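Local coordinates for uncharacterized protein (Arthrobacter sp., PDB 3KOP) that is of unknown function but adopts a cyclophilin-like fold built mainly of antiparallel beta-strands, at residues I24-E29 with E177-S182. Numbering follows the deposited sequence.
Sequences INITLE and ETLTFS
Ile26 and Phe181 form a non-hydrogen-bonded antiparallel pair, their side chains side by side on the buried face of the sheet. Ile26 CG2 lies over one face of the phenyl ring, while Ile24 CD1 comes to the ring edge, 4.2 Å from Phe181 CD2. Leu179 holds CG anti to its own N (chi1 179°), which places CD1 3.7 Å from Ile26 CG2 and 4.1 Å from Leu28 CD2, closing an apolar layer that Leu28 extends onto Met162, Ala165 and Ile169 of helix 159-172. The opposite face is polar and wetter. There one water bridges Asn25 ND2 and Ser182 OG, and a second links Ser182 OG, Thr27 OG1 and Thr180 O; Thr27 OG1 is also hydrogen-bonded to Thr34 OG1 of strand 33-39. Thr180 OG1 donates to Glu29 OE2 across 2.7 Å, meeting the carboxylate from above its plane, and has a further partner in Ser58. At the strand end, Glu29 N bonds Thr178 O (3.0 Å), while the Glu177 side chain crosses that of Leu28 at about a right angle, CG 3.8 Å from Leu28 CD2. The bend in Glu177 at chi2 (55°) brings its OE1 back to Thr178 N; OE1 also accepts from Lys30 N, while OE2 forms a salt bridge with Arg31. Paired backbone bonds at Asn25–Ser182 and Thr27–Thr180 knit strands 23-28 and 178-183 together, between strands 33-39 and 57-63, in the antiparallel sheet of the cyclophilin-like fold.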
ATOM      1  N   ILE F  24      20.768   2.928 -26.109  1.00 15.55           N
ATOM      2  CA  ILE F  24      21.876   3.065 -25.168  1.00 16.13           C
ATOM      3  C   ILE F  24      22.382   1.672 -24.796  1.00 16.01           C
ATOM      4  O   ILE F  24      21.629   0.693 -24.796  1.00 16.54           O
ATOM      5  CB  ILE F  24      21.447   3.884 -23.910  1.00 16.00           C
ATOM      6  CG1 ILE F  24      20.292   3.183 -23.154  1.00 15.35           C
ATOM      7  CG2 ILE F  24      21.059   5.318 -24.337  1.00 15.34           C
ATOM      8  CD1 ILE F  24      19.965   3.758 -21.796  1.00 15.50           C
ATOM      9  N   ASN F  25      23.670   1.591 -24.546  1.00 16.52           N
ATOM     10  CA  ASN F  25      24.292   0.432 -23.967  1.00 16.08           C
ATOM     11  C   ASN F  25      24.394   0.601 -22.461  1.00 15.88           C
ATOM     12  O   ASN F  25      24.721   1.684 -21.949  1.00 15.68           O
ATOM     13  CB  ASN F  25      25.678   0.217 -24.575  1.00 16.30           C
ATOM     14  CG  ASN F  25      25.609  -0.266 -25.990  1.00 17.81           C
ATOM     15  OD1 ASN F  25      24.716  -1.052 -26.337  1.00 19.97           O
ATOM     16  ND2 ASN F  25      26.514   0.224 -26.843  1.00 18.01           N
ATOM     17  N   ILE F  26      24.145  -0.489 -21.756  1.00 15.34           N
ATOM     18  CA  ILE F  26      24.197  -0.521 -20.316  1.00 15.01           C
ATOM     19  C   ILE F  26      25.127  -1.672 -19.953  1.00 15.07           C
ATOM     20  O   ILE F  26      24.852  -2.819 -20.283  1.00 15.02           O
ATOM     21  CB  ILE F  26      22.828  -0.743 -19.689  1.00 14.72           C
ATOM     22  CG1 ILE F  26      21.817   0.290 -20.191  1.00 13.96           C
ATOM     23  CG2 ILE F  26      22.937  -0.692 -18.168  1.00 14.60           C
ATOM     24  CD1 ILE F  26      20.321  -0.002 -19.790  1.00 14.31           C
ATOM     25  N   THR F  27      26.218  -1.338 -19.280  1.00 15.40           N
ATOM     26  CA  THR F  27      27.369  -2.228 -19.153  1.00 15.25           C
ATOM     27  C   THR F  27      27.822  -2.316 -17.716  1.00 15.43           C
ATOM     28  O   THR F  27      27.898  -1.294 -17.025  1.00 15.27           O
ATOM     29  CB  THR F  27      28.577  -1.696 -19.994  1.00 15.81           C
ATOM     30  OG1 THR F  27      28.208  -1.591 -21.379  1.00 16.00           O
ATOM     31  CG2 THR F  27      29.801  -2.631 -19.860  1.00 15.21           C
ATOM     32  N   LEU F  28      28.141  -3.541 -17.290  1.00 15.70           N
ATOM     33  CA  LEU F  28      28.868  -3.803 -16.074  1.00 16.03           C
ATOM     34  C   LEU F  28      30.325  -4.033 -16.461  1.00 17.05           C
ATOM     35  O   LEU F  28      30.651  -4.989 -17.170  1.00 16.83           O
ATOM     36  CB  LEU F  28      28.296  -5.028 -15.345  1.00 15.58           C
ATOM     37  CG  LEU F  28      26.908  -4.819 -14.740  1.00 15.88           C
ATOM     38  CD1 LEU F  28      26.229  -6.159 -14.392  1.00 15.34           C
ATOM     39  CD2 LEU F  28      26.989  -3.919 -13.505  1.00 13.78           C
ATOM     40  N   GLU F  29      31.203  -3.167 -15.996  1.00 18.22           N
ATOM     41  CA  GLU F  29      32.560  -3.091 -16.553  1.00 19.50           C
ATOM     42  C   GLU F  29      33.447  -4.222 -16.103  1.00 20.01           C
ATOM     43  O   GLU F  29      34.276  -4.681 -16.870  1.00 20.10           O
ATOM     44  CB  GLU F  29      33.245  -1.807 -16.136  1.00 20.21           C
ATOM     45  CG  GLU F  29      32.485  -0.536 -16.451  1.00 23.26           C
ATOM     46  CD  GLU F  29      32.706  -0.031 -17.843  1.00 27.54           C
ATOM     47  OE1 GLU F  29      33.035  -0.829 -18.746  1.00 32.85           O
ATOM     48  OE2 GLU F  29      32.555   1.188 -18.034  1.00 32.35           O
ATOM     49  N   GLU F 177      32.823  -2.920  -9.090  1.00 18.44           N
ATOM     50  CA  GLU F 177      31.947  -3.081 -10.225  1.00 17.65           C
ATOM     51  C   GLU F 177      31.377  -1.738 -10.512  1.00 17.22           C
ATOM     52  O   GLU F 177      31.010  -1.011  -9.584  1.00 17.47           O
ATOM     53  CB  GLU F 177      30.844  -4.115  -9.955  1.00 17.04           C
ATOM     54  CG  GLU F 177      29.937  -4.403 -11.143  1.00 17.17           C
ATOM     55  CD  GLU F 177      30.688  -4.831 -12.404  1.00 18.73           C
ATOM     56  OE1 GLU F 177      31.185  -3.939 -13.143  1.00 18.56           O
ATOM     57  OE2 GLU F 177      30.741  -6.056 -12.685  1.00 18.30           O
ATOM     58  N   THR F 178      31.318  -1.409 -11.798  1.00 17.18           N
ATOM     59  CA  THR F 178      30.857  -0.098 -12.273  1.00 17.11           C
ATOM     60  C   THR F 178      29.728  -0.317 -13.272  1.00 16.57           C
ATOM     61  O   THR F 178      29.815  -1.196 -14.142  1.00 16.48           O
ATOM     62  CB  THR F 178      32.030   0.657 -12.960  1.00 17.27           C
ATOM     63  OG1 THR F 178      33.105   0.803 -12.031  1.00 18.91           O
ATOM     64  CG2 THR F 178      31.617   2.021 -13.445  1.00 17.62           C
ATOM     65  N   LEU F 179      28.679   0.498 -13.154  1.00 15.94           N
ATOM     66  CA  LEU F 179      27.574   0.476 -14.097  1.00 15.60           C
ATOM     67  C   LEU F 179      27.638   1.708 -15.019  1.00 15.69           C
ATOM     68  O   LEU F 179      27.576   2.870 -14.570  1.00 15.21           O
ATOM     69  CB  LEU F 179      26.241   0.461 -13.334  1.00 15.23           C
ATOM     70  CG  LEU F 179      24.960   0.471 -14.160  1.00 14.79           C
ATOM     71  CD1 LEU F 179      24.780  -0.824 -14.988  1.00 13.02           C
ATOM     72  CD2 LEU F 179      23.742   0.734 -13.245  1.00 13.46           C
ATOM     73  N   THR F 180      27.717   1.444 -16.315  1.00 15.90           N
ATOM     74  CA  THR F 180      27.952   2.483 -17.310  1.00 15.99           C
ATOM     75  C   THR F 180      26.832   2.580 -18.337  1.00 15.82           C
ATOM     76  O   THR F 180      26.472   1.591 -18.992  1.00 16.53           O
ATOM     77  CB  THR F 180      29.308   2.256 -18.021  1.00 16.57           C
ATOM     78  OG1 THR F 180      30.349   2.333 -17.044  1.00 16.49           O
ATOM     79  CG2 THR F 180      29.542   3.328 -19.101  1.00 15.66           C
ATOM     80  N   PHE F 181      26.262   3.781 -18.456  1.00 15.35           N
ATOM     81  CA  PHE F 181      25.329   4.083 -19.516  1.00 14.86           C
ATOM     82  C   PHE F 181      26.036   4.880 -20.626  1.00 15.25           C
ATOM     83  O   PHE F 181      26.666   5.905 -20.366  1.00 14.91           O
ATOM     84  CB  PHE F 181      24.126   4.858 -18.970  1.00 14.75           C
ATOM     85  CG  PHE F 181      23.343   4.111 -17.884  1.00 14.19           C
ATOM     86  CD1 PHE F 181      23.800   4.079 -16.585  1.00 14.44           C
ATOM     87  CD2 PHE F 181      22.116   3.506 -18.176  1.00 15.59           C
ATOM     88  CE1 PHE F 181      23.078   3.419 -15.589  1.00 15.46           C
ATOM     89  CE2 PHE F 181      21.393   2.865 -17.192  1.00 13.66           C
ATOM     90  CZ  PHE F 181      21.875   2.828 -15.893  1.00 13.80           C
ATOM     91  N   SER F 182      25.881   4.426 -21.865  1.00 15.95           N
ATOM     92  CA  SER F 182      26.576   5.044 -23.014  1.00 16.21           C
ATOM     93  C   SER F 182      25.684   5.008 -24.245  1.00 16.78           C
ATOM     94  O   SER F 182      24.756   4.205 -24.334  1.00 16.41           O
ATOM     95  CB  SER F 182      27.896   4.314 -23.301  1.00 15.98           C
ATOM     96  OG  SER F 182      27.686   2.932 -23.646  1.00 17.03           O
TER
HETATM   97  O   HOH W   1      28.149   2.429 -26.180  1.00 21.39           O
HETATM   98  O   HOH W   2      27.710   1.139 -21.475  1.00 21.05           O